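Local coordinates for protein cycloalternan-forming enzyme (Listeria monocytogenes serovar 1/2a, PDB 5F7U) that is a multidomain enzyme of glycoside hydrolase family 31, with a TIM barrel, accessory beta domains and a family 6 carbohydrate-binding module, at residues S613-L618 / D735-Y740; G624-A629 / K717-Q722; P640-Y645 / A680-E685. The protein carries 1 engineered substitution. One frame throughout, in Å; residues are numbered along the deposited sequence.

Contact 1 of 3, residues S613-L618 / D735-Y740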
loop_
_atom_site.group_PDB
_atom_site.type_symbol
_atom_site.label_atom_id
_atom_site.label_comp_id
_atom_site.label_asym_id
_atom_site.label_seq_id
_atom_site.Cartn_x
_atom_site.Cartn_y
_atom_site.Cartn_z
ATOM N N SER A 613 -6.209 -8.643 -2.491
ATOM C CA SER A 613 -6.041 -7.591 -1.492
ATOM C C SER A 613 -4.557 -7.402 -1.145
ATOM O O SER A 613 -4.071 -6.269 -1.051
ATOM C CB SER A 613 -6.822 -7.943 -0.216
ATOM O OG SER A 613 -8.215 -8.049 -0.475
ATOM N N LEU A 614 -3.849 -8.511 -0.960
ATOM C CA LEU A 614 -2.437 -8.392 -0.618
ATOM C C LEU A 614 -1.644 -7.727 -1.768
ATOM O O LEU A 614 -0.789 -6.870 -1.525
ATOM C CB LEU A 614 -1.854 -9.741 -0.168
ATOM C CG LEU A 614 -0.394 -9.798 0.290
ATOM C CD1 LEU A 614 -0.049 -8.679 1.283
ATOM C CD2 LEU A 614 -0.145 -11.165 0.908
ATOM N N LYS A 615 -1.953 -8.101 -3.017
ATOM C CA LYS A 615 -1.327 -7.419 -4.168
ATOM C C LYS A 615 -1.613 -5.921 -4.171
ATOM O O LYS A 615 -0.706 -5.079 -4.435
ATOM C CB LYS A 615 -1.775 -8.072 -5.481
ATOM C CG LYS A 615 -1.258 -9.514 -5.591
ATOM C CD LYS A 615 -1.843 -10.201 -6.816
ATOM C CE LYS A 615 -1.683 -11.706 -6.722
ATOM N NZ LYS A 615 -2.303 -12.406 -7.910
ATOM N N ALA A 616 -2.853 -5.575 -3.829
ATOM C CA ALA A 616 -3.276 -4.178 -3.778
ATOM C C ALA A 616 -2.486 -3.404 -2.714
ATOM O O ALA A 616 -2.038 -2.293 -2.976
ATOM C CB ALA A 616 -4.774 -4.091 -3.497
ATOM N N GLY A 617 -2.299 -3.997 -1.526
ATOM C CA GLY A 617 -1.519 -3.333 -0.462
ATOM C C GLY A 617 -0.047 -3.182 -0.810
ATOM O O GLY A 617 0.562 -2.140 -0.530
ATOM N N LEU A 618 0.518 -4.202 -1.447
ATOM C CA LEU A 618 1.936 -4.174 -1.786
ATOM C C LEU A 618 2.245 -3.190 -2.920
ATOM O O LEU A 618 3.252 -2.485 -2.882
ATOM C CB LEU A 618 2.453 -5.586 -2.140
ATOM C CG LEU A 618 2.413 -6.586 -0.972
ATOM C CD1 LEU A 618 2.827 -7.991 -1.431
ATOM C CD2 LEU A 618 3.243 -6.121 0.242
ATOM N N ASP A 735 9.275 -11.529 -7.496
ATOM C CA ASP A 735 7.864 -11.702 -7.827
ATOM C C ASP A 735 6.988 -12.074 -6.628
ATOM O O ASP A 735 5.781 -12.299 -6.784
ATOM C CB ASP A 735 7.705 -12.759 -8.936
ATOM C CG ASP A 735 8.402 -12.369 -10.240
ATOM O OD1 ASP A 735 8.273 -11.224 -10.714
ATOM O OD2 ASP A 735 9.058 -13.236 -10.823
ATOM N N LEU A 736 7.592 -12.126 -5.445
ATOM C CA LEU A 736 6.903 -12.618 -4.255
ATOM C C LEU A 736 5.717 -11.744 -3.881
ATOM O O LEU A 736 5.861 -10.525 -3.732
ATOM C CB LEU A 736 7.874 -12.703 -3.076
ATOM C CG LEU A 736 9.079 -13.632 -3.280
ATOM C CD1 LEU A 736 9.963 -13.496 -2.036
ATOM C CD2 LEU A 736 8.677 -15.085 -3.494
ATOM N N ASP A 737 4.555 -12.381 -3.742
ATOM C CA ASP A 737 3.335 -11.643 -3.412
ATOM C C ASP A 737 2.557 -12.264 -2.264
ATOM O O ASP A 737 1.402 -11.895 -2.030
ATOM C CB ASP A 737 2.462 -11.478 -4.672
ATOM C CG ASP A 737 2.088 -12.796 -5.310
ATOM O OD1 ASP A 737 2.387 -13.888 -4.744
ATOM O OD2 ASP A 737 1.548 -12.745 -6.436
ATOM N N GLU A 738 3.182 -13.208 -1.543
ATOM C CA GLU A 738 2.541 -13.870 -0.413
ATOM C C GLU A 738 3.380 -13.774 0.858
ATOM O O GLU A 738 3.215 -14.554 1.808
ATOM C CB GLU A 738 2.171 -15.328 -0.748
ATOM C CG GLU A 738 1.337 -15.471 -2.016
ATOM C CD GLU A 738 0.828 -16.887 -2.283
ATOM O OE1 GLU A 738 1.122 -17.820 -1.504
ATOM O OE2 GLU A 738 0.072 -17.053 -3.278
ATOM N N GLN A 739 4.265 -12.783 0.877
ATOM C CA GLN A 739 5.005 -12.407 2.084
ATOM C C GLN A 739 5.422 -10.959 1.914
ATOM O O GLN A 739 5.368 -10.420 0.797
ATOM C CB GLN A 739 6.239 -13.288 2.293
ATOM C CG GLN A 739 7.318 -13.131 1.213
ATOM C CD GLN A 739 8.477 -14.082 1.448
ATOM O OE1 GLN A 739 8.352 -15.281 1.249
ATOM N NE2 GLN A 739 9.612 -13.539 1.868
ATOM N N TYR A 740 5.874 -10.340 2.998
ATOM C CA TYR A 740 6.275 -8.937 2.932
ATOM C C TYR A 740 7.040 -8.534 4.162
ATOM O O TYR A 740 7.069 -9.269 5.168
ATOM C CB TYR A 740 5.035 -8.036 2.795
ATOM C CG TYR A 740 3.953 -8.261 3.821
ATOM C CD1 TYR A 740 3.982 -7.616 5.078
ATOM C CD2 TYR A 740 2.863 -9.111 3.533
ATOM C CE1 TYR A 740 2.953 -7.816 6.014
ATOM C CE2 TYR A 740 1.836 -9.309 4.465
ATOM C CZ TYR A 740 1.890 -8.659 5.694
ATOM O OH TYR A 740 0.860 -8.852 6.609
HETATM O O HOH W 1 -0.201 -14.567 -7.174
#
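Leu614 and Leu618, one turn apart on helix 607-622, receive the loop 735-740 just where it runs into strand 740-742. Leu614 holds CG anti to its backbone N (chi1 -177°), and its two methyls go to different partners. CD2 rests 3.4 Å from the carbonyl O of Asp737 and close to the CA of Glu738, whereas CD1 comes obliquely to the Tyr740 ring, 3.7 Å from Tyr740 CD2. Leu618 instead keeps CG beside its backbone N (chi1 -65°) and crosses Tyr740 at about a right angle, with Leu618 CD2 3.7 Å from Tyr740 CB. Tyr740 itself adopts the crowded first torsion, CG between backbone N and carbonyl carbon (chi1 52°), and its hydroxyl is hydrogen-bonded to Phe654 O.

Asp737 uses the same crowded position, so that its carboxylate runs side by side with the extended chain of Lys615. Asp737 OD2 lies 3.4 Å from Lys615 CE but 4.1 Å from Lys615 NZ, too far for a salt bridge. A water fills in: it donates to Asp737 OD2 at 2.6 Å and takes a weak bond from Lys615 NZ, which is also bonded to Asp258 O. Leucine packing on Tyr740 and on the backbone around Asp737 thus joins the barrel helix to the C-terminal domain, while the water-mediated pair of opposite charges probably adds a modest attraction and favours an ionised Asp737.

Contact 2 of 3, residues G624-A629 / K717-Q722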
loop_
_atom_site.group_PDB
_atom_site.type_symbol
_atom_site.label_atom_id
_atom_site.label_comp_id
_atom_site.label_asym_id
_atom_site.label_seq_id
_atom_site.Cartn_x
_atom_site.Cartn_y
_atom_site.Cartn_z
ATOM N N GLY A 624 3.705 4.803 -2.577
ATOM C CA GLY A 624 3.732 5.849 -1.542
ATOM C C GLY A 624 2.469 5.904 -0.692
ATOM O O GLY A 624 2.321 6.808 0.144
ATOM N N VAL A 625 1.560 4.949 -0.889
ATOM C CA VAL A 625 0.325 4.874 -0.086
ATOM C C VAL A 625 0.574 3.777 0.959
ATOM O O VAL A 625 0.409 2.585 0.692
ATOM C CB VAL A 625 -0.929 4.605 -0.955
ATOM C CG1 VAL A 625 -2.184 4.466 -0.083
ATOM C CG2 VAL A 625 -1.118 5.744 -1.947
ATOM N N SER A 626 1.006 4.210 2.138
ATOM C CA SER A 626 1.493 3.315 3.185
ATOM C C SER A 626 0.392 2.956 4.175
ATOM O O SER A 626 0.354 1.833 4.665
ATOM C CB SER A 626 2.633 4.034 3.913
ATOM O OG SER A 626 3.134 3.310 5.033
ATOM N N TYR A 627 -0.494 3.913 4.471
ATOM C CA TYR A 627 -1.547 3.671 5.476
ATOM C C TYR A 627 -2.720 3.007 4.789
ATOM O O TYR A 627 -3.741 3.646 4.483
ATOM C CB TYR A 627 -1.976 4.963 6.162
ATOM C CG TYR A 627 -0.881 5.678 6.950
ATOM C CD1 TYR A 627 0.357 5.056 7.265
ATOM C CD2 TYR A 627 -1.088 6.993 7.369
ATOM C CE1 TYR A 627 1.335 5.753 7.981
ATOM C CE2 TYR A 627 -0.131 7.684 8.099
ATOM C CZ TYR A 627 1.076 7.071 8.400
ATOM O OH TYR A 627 2.025 7.800 9.109
ATOM N N TRP A 628 -2.539 1.714 4.530
ATOM C CA TRP A 628 -3.438 0.944 3.680
ATOM C C TRP A 628 -4.205 -0.089 4.515
ATOM O O TRP A 628 -3.621 -0.758 5.376
ATOM C CB TRP A 628 -2.627 0.288 2.558
ATOM C CG TRP A 628 -3.412 -0.674 1.682
ATOM C CD1 TRP A 628 -4.026 -0.392 0.488
ATOM C CD2 TRP A 628 -3.638 -2.061 1.932
ATOM N NE1 TRP A 628 -4.636 -1.505 -0.007
ATOM C CE2 TRP A 628 -4.420 -2.549 0.861
ATOM C CE3 TRP A 628 -3.249 -2.947 2.963
ATOM C CZ2 TRP A 628 -4.804 -3.888 0.763
ATOM C CZ3 TRP A 628 -3.674 -4.282 2.898
ATOM C CH2 TRP A 628 -4.420 -4.741 1.789
ATOM N N ALA A 629 -5.501 -0.217 4.210
ATOM C CA ALA A 629 -6.393 -1.172 4.870
ATOM C C ALA A 629 -7.060 -2.061 3.842
ATOM O O ALA A 629 -7.074 -1.754 2.656
ATOM C CB ALA A 629 -7.485 -0.436 5.636
ATOM N N LYS A 717 9.301 5.606 3.945
ATOM C CA LYS A 717 9.368 4.151 3.994
ATOM C C LYS A 717 7.993 3.592 4.354
ATOM O O LYS A 717 7.510 3.789 5.464
ATOM C CB LYS A 717 10.389 3.682 5.014
ATOM C CG LYS A 717 10.685 2.195 4.934
ATOM C CD LYS A 717 12.099 1.979 5.406
ATOM C CE LYS A 717 12.392 0.519 5.523
ATOM N NZ LYS A 717 13.656 0.456 6.304
ATOM N N SER A 718 7.361 2.896 3.410
ATOM C CA SER A 718 6.036 2.336 3.682
ATOM C C SER A 718 6.094 1.276 4.767
ATOM O O SER A 718 7.128 0.637 4.964
ATOM C CB SER A 718 5.434 1.757 2.397
ATOM O OG SER A 718 5.206 2.829 1.484
ATOM N N MET A 719 4.973 1.093 5.469
ATOM C CA MET A 719 4.906 0.153 6.591
ATOM C C MET A 719 4.982 -1.309 6.157
ATOM O O MET A 719 5.649 -2.125 6.803
ATOM C CB MET A 719 3.638 0.394 7.400
ATOM C CG MET A 719 3.732 1.678 8.213
ATOM S SD MET A 719 2.133 2.168 8.856
ATOM C CE MET A 719 1.998 1.066 10.250
ATOM N N MET A 720 4.299 -1.627 5.057
ATOM C CA MET A 720 4.265 -2.994 4.560
ATOM C C MET A 720 4.866 -2.972 3.175
ATOM O O MET A 720 4.382 -2.215 2.342
ATOM C CB MET A 720 2.807 -3.461 4.494
ATOM C CG MET A 720 2.647 -4.854 3.922
ATOM S SD MET A 720 0.933 -5.437 3.855
ATOM C CE MET A 720 0.244 -4.135 2.851
ATOM N N ARG A 721 5.914 -3.767 2.921
ATOM C CA ARG A 721 6.644 -3.657 1.646
ATOM C C ARG A 721 6.886 -5.005 0.977
ATOM O O ARG A 721 7.233 -5.983 1.629
ATOM C CB ARG A 721 8.011 -2.957 1.855
ATOM C CG ARG A 721 7.917 -1.553 2.438
ATOM C CD ARG A 721 9.265 -0.865 2.707
ATOM N NE ARG A 721 10.189 -1.707 3.489
ATOM C CZ ARG A 721 10.014 -2.053 4.765
ATOM N NH1 ARG A 721 10.911 -2.841 5.375
ATOM N NH2 ARG A 721 8.958 -1.602 5.451
ATOM N N GLN A 722 6.759 -5.011 -0.345
ATOM C CA GLN A 722 7.062 -6.189 -1.164
ATOM C C GLN A 722 8.584 -6.424 -1.015
ATOM O O GLN A 722 9.361 -5.452 -0.831
ATOM C CB GLN A 722 6.668 -5.857 -2.609
ATOM C CG GLN A 722 6.547 -7.049 -3.569
ATOM C CD GLN A 722 7.912 -7.490 -4.093
ATOM O OE1 GLN A 722 8.813 -6.677 -4.238
ATOM N NE2 GLN A 722 8.072 -8.785 -4.358
HETATM O O HOH W 2 2.415 0.156 3.732
#
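Ser626 OG is gripped by two hydrogen bonds: it accepts from the backbone N of Met719 at 2.9 Å, with an N-H...O angle of 152°, and it is bonded to Thr712 OG1 of helix 702-715. The hydroxyl reaches across because it stands anti to its own backbone N (chi1 175°). Ser718 lies against the methylene of Ser626, its OG 3.7 Å from Ser626 CB and hydrogen-bonded to Ser621 O. A water makes a second bridge between the backbones, accepting from Met720 N at 2.9 Å and probably donating to Ser626 O at 2.8 Å.

The two methionines then take one aromatic ring each. Met719 crosses Tyr627 obliquely in a Met-aromatic contact, its SD 3.7 Å from Tyr627 CD1 and nearly as close to CE1; the tyrosine hydroxyl is held by Ala709 O. Met720, extended up to its sulfur and bent at chi3, brings its terminal CE to 3.7 Å from Trp628 CE3, near the six-membered part of the indole, whose NE1 is bonded to Glu255. Within 717-722, Arg721 NH2 donates to Ser718 O nearly along the C=O axis, while Lys717 CE covers one guanidinium face.

Gly624, with positive phi, closes helix 607-622 in a Schellman motif, and the chain turns through 625-627 into barrel strand 628-631. On the other side, 717-722 leaves helix 702-715 and enters strand 720-721, an outermost strand of the C-terminal sheet, and Met720 of this strand packs on Trp628 of the barrel strand and on Leu618 of helix 607-622.

Contact 3 of 3, residues P640-Y645 / A680-E685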
loop_
_atom_site.group_PDB
_atom_site.type_symbol
_atom_site.label_atom_id
_atom_site.label_comp_id
_atom_site.label_asym_id
_atom_site.label_seq_id
_atom_site.Cartn_x
_atom_site.Cartn_y
_atom_site.Cartn_z
ATOM N N PRO A 640 -17.392 -15.812 5.234
ATOM C CA PRO A 640 -16.107 -16.530 5.121
ATOM C C PRO A 640 -16.108 -17.814 5.926
ATOM O O PRO A 640 -16.799 -17.910 6.954
ATOM C CB PRO A 640 -15.086 -15.535 5.698
ATOM C CG PRO A 640 -15.903 -14.508 6.421
ATOM C CD PRO A 640 -17.198 -14.422 5.656
ATOM N N THR A 641 -15.352 -18.803 5.461
ATOM C CA THR A 641 -15.145 -19.995 6.265
ATOM C C THR A 641 -14.294 -19.603 7.475
ATOM O O THR A 641 -13.623 -18.561 7.460
ATOM C CB THR A 641 -14.386 -21.062 5.466
ATOM O OG1 THR A 641 -13.118 -20.526 5.067
ATOM C CG2 THR A 641 -15.165 -21.443 4.199
ATOM N N ALA A 642 -14.282 -20.463 8.491
ATOM C CA ALA A 642 -13.459 -20.225 9.677
ATOM C C ALA A 642 -11.989 -20.147 9.298
ATOM O O ALA A 642 -11.238 -19.306 9.833
ATOM C CB ALA A 642 -13.694 -21.312 10.714
ATOM N N GLU A 643 -11.592 -21.004 8.357
ATOM C CA GLU A 643 -10.215 -21.015 7.850
ATOM C C GLU A 643 -9.853 -19.667 7.234
ATOM O O GLU A 643 -8.840 -19.065 7.591
ATOM C CB GLU A 643 -10.049 -22.122 6.799
ATOM C CG GLU A 643 -8.614 -22.225 6.279
ATOM C CD GLU A 643 -8.485 -23.092 5.043
ATOM O OE1 GLU A 643 -7.337 -23.311 4.604
ATOM O OE2 GLU A 643 -9.519 -23.568 4.515
ATOM N N LEU A 644 -10.676 -19.180 6.303
ATOM C CA LEU A 644 -10.390 -17.869 5.697
ATOM C C LEU A 644 -10.372 -16.775 6.764
ATOM O O LEU A 644 -9.488 -15.910 6.748
ATOM C CB LEU A 644 -11.398 -17.507 4.592
ATOM C CG LEU A 644 -11.221 -16.100 3.976
ATOM C CD1 LEU A 644 -9.843 -15.871 3.326
ATOM C CD2 LEU A 644 -12.294 -15.846 2.938
ATOM N N TYR A 645 -11.355 -16.805 7.664
ATOM C CA TYR A 645 -11.446 -15.768 8.679
ATOM C C TYR A 645 -10.147 -15.730 9.513
ATOM O O TYR A 645 -9.614 -14.650 9.770
ATOM C CB TYR A 645 -12.683 -15.954 9.556
ATOM C CG TYR A 645 -12.938 -14.738 10.424
ATOM C CD1 TYR A 645 -13.655 -13.648 9.922
ATOM C CD2 TYR A 645 -12.428 -14.665 11.735
ATOM C CE1 TYR A 645 -13.879 -12.530 10.695
ATOM C CE2 TYR A 645 -12.644 -13.537 12.513
ATOM C CZ TYR A 645 -13.364 -12.475 11.981
ATOM O OH TYR A 645 -13.597 -11.351 12.740
ATOM N N ALA A 680 -20.485 -17.188 15.650
ATOM C CA ALA A 680 -21.917 -17.504 15.497
ATOM C C ALA A 680 -22.235 -18.136 14.130
ATOM O O ALA A 680 -22.893 -19.182 14.079
ATOM C CB ALA A 680 -22.768 -16.258 15.730
ATOM N N ARG A 681 -21.717 -17.541 13.053
ATOM C CA ARG A 681 -22.003 -17.973 11.680
ATOM C C ARG A 681 -21.359 -19.295 11.284
ATOM O O ARG A 681 -21.989 -20.100 10.594
ATOM C CB ARG A 681 -21.603 -16.884 10.664
ATOM C CG ARG A 681 -22.466 -15.625 10.700
ATOM C CD ARG A 681 -23.919 -15.883 10.276
ATOM N NE ARG A 681 -24.025 -16.494 8.937
ATOM C CZ ARG A 681 -24.080 -15.836 7.782
ATOM N NH1 ARG A 681 -24.055 -14.515 7.741
ATOM N NH2 ARG A 681 -24.154 -16.514 6.638
ATOM N N THR A 682 -20.125 -19.526 11.723
ATOM C CA THR A 682 -19.378 -20.740 11.337
ATOM C C THR A 682 -19.542 -21.877 12.339
ATOM O O THR A 682 -19.272 -23.027 12.006
ATOM C CB THR A 682 -17.852 -20.484 11.232
ATOM O OG1 THR A 682 -17.351 -20.124 12.518
ATOM C CG2 THR A 682 -17.511 -19.380 10.246
ATOM N N GLY A 683 -19.921 -21.554 13.575
ATOM C CA GLY A 683 -19.990 -22.542 14.650
ATOM C C GLY A 683 -18.631 -22.883 15.234
ATOM O O GLY A 683 -18.541 -23.744 16.102
ATOM N N ASP A 684 -17.569 -22.220 14.768
ATOM C CA ASP A 684 -16.218 -22.515 15.226
ATOM C C ASP A 684 -15.808 -21.573 16.349
ATOM O O ASP A 684 -15.357 -20.454 16.086
ATOM C CB ASP A 684 -15.204 -22.446 14.064
ATOM C CG ASP A 684 -13.814 -22.942 14.465
ATOM O OD1 ASP A 684 -13.526 -23.112 15.680
ATOM O OD2 ASP A 684 -13.011 -23.197 13.536
ATOM N N GLU A 685 -15.937 -22.050 17.595
ATOM C CA GLU A 685 -15.641 -21.242 18.780
ATOM C C GLU A 685 -14.173 -20.804 18.863
ATOM O O GLU A 685 -13.871 -19.773 19.464
ATOM C CB GLU A 685 -16.068 -21.970 20.067
ATOM C CG GLU A 685 -17.589 -22.031 20.242
ATOM C CD GLU A 685 -18.054 -22.580 21.594
ATOM O OE1 GLU A 685 -17.288 -22.575 22.595
ATOM O OE2 GLU A 685 -19.233 -23.005 21.677
#
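The backbones come together where helix 642-653 begins and helix 675-682 ends, with the nearest CA atoms, those of Ala642 and Thr682, 6.2 Å apart. Three short side chains carry the contact. Thr682 points its methyl at the other segment: CG2 stands beside the backbone N and anti to the carbonyl carbon, and it approaches Pro640 O at 3.7 Å and Ala642 N at 3.8 Å. That torsion leaves Thr682 OG1 in the crowded position between backbone N and carbonyl carbon (chi1 64°), from which it turns back on its own chain. It accepts from Asp684 N at 3.1 Å in an ST turn, with an N-H...O angle of 162°, and it is also bonded to Ala678 O one helical turn earlier. Between Thr682 and Asp684, Gly683 takes positive phi as the chain leaves the helix.

Asp684 has CG anti to its backbone N (chi1 -172°) and lies against Ala642, whose CB is 3.5 Å from Asp684 OD2 and 3.8 Å from Asp684 CB. Its other oxygen, OD1, is bonded to Thr686 OG1, and the carboxylate caps a backbone N just ahead, where helix 687-700 is about to start. Across the contact, Thr641 N-caps helix 642-653, its OG1 accepting from Leu644 N at 3.1 Å in a nearly straight bond. Ile687 of the next helix touches both Ala642 and Thr682.

This is a worked case of helix ends meeting with their caps satisfied within each chain: what touches across the gap is methyls against a carboxylate oxygen and backbone polar atoms. The join is a small van der Waals contact at the surface, and the cap made at the start of helix 687-700 would probably favour an ionised Asp684.

Contacts 1 and 2 are adjoining parts of one seam between the TIM barrel and the C-terminal sheet, their centres about 11 Å apart. Helix 607-622 and the strand that follows it, 628-631, supply the barrel side; the sheet neighbours 720-721 and 740-742 supply the other. Tyr740 packs on Met720, and Gln722 NE2 probably bonds to Leu736 O, so the two merge. Contact 3 lies at the protein surface, its centre about 24 Å from that of contact 1 and about 29 Å from that of contact 2. Along the chain, 640-685 lies within 624-722, and that within 613-740. In sequence, the short-range contact between helix ends thus falls within the longer connections that join two domains.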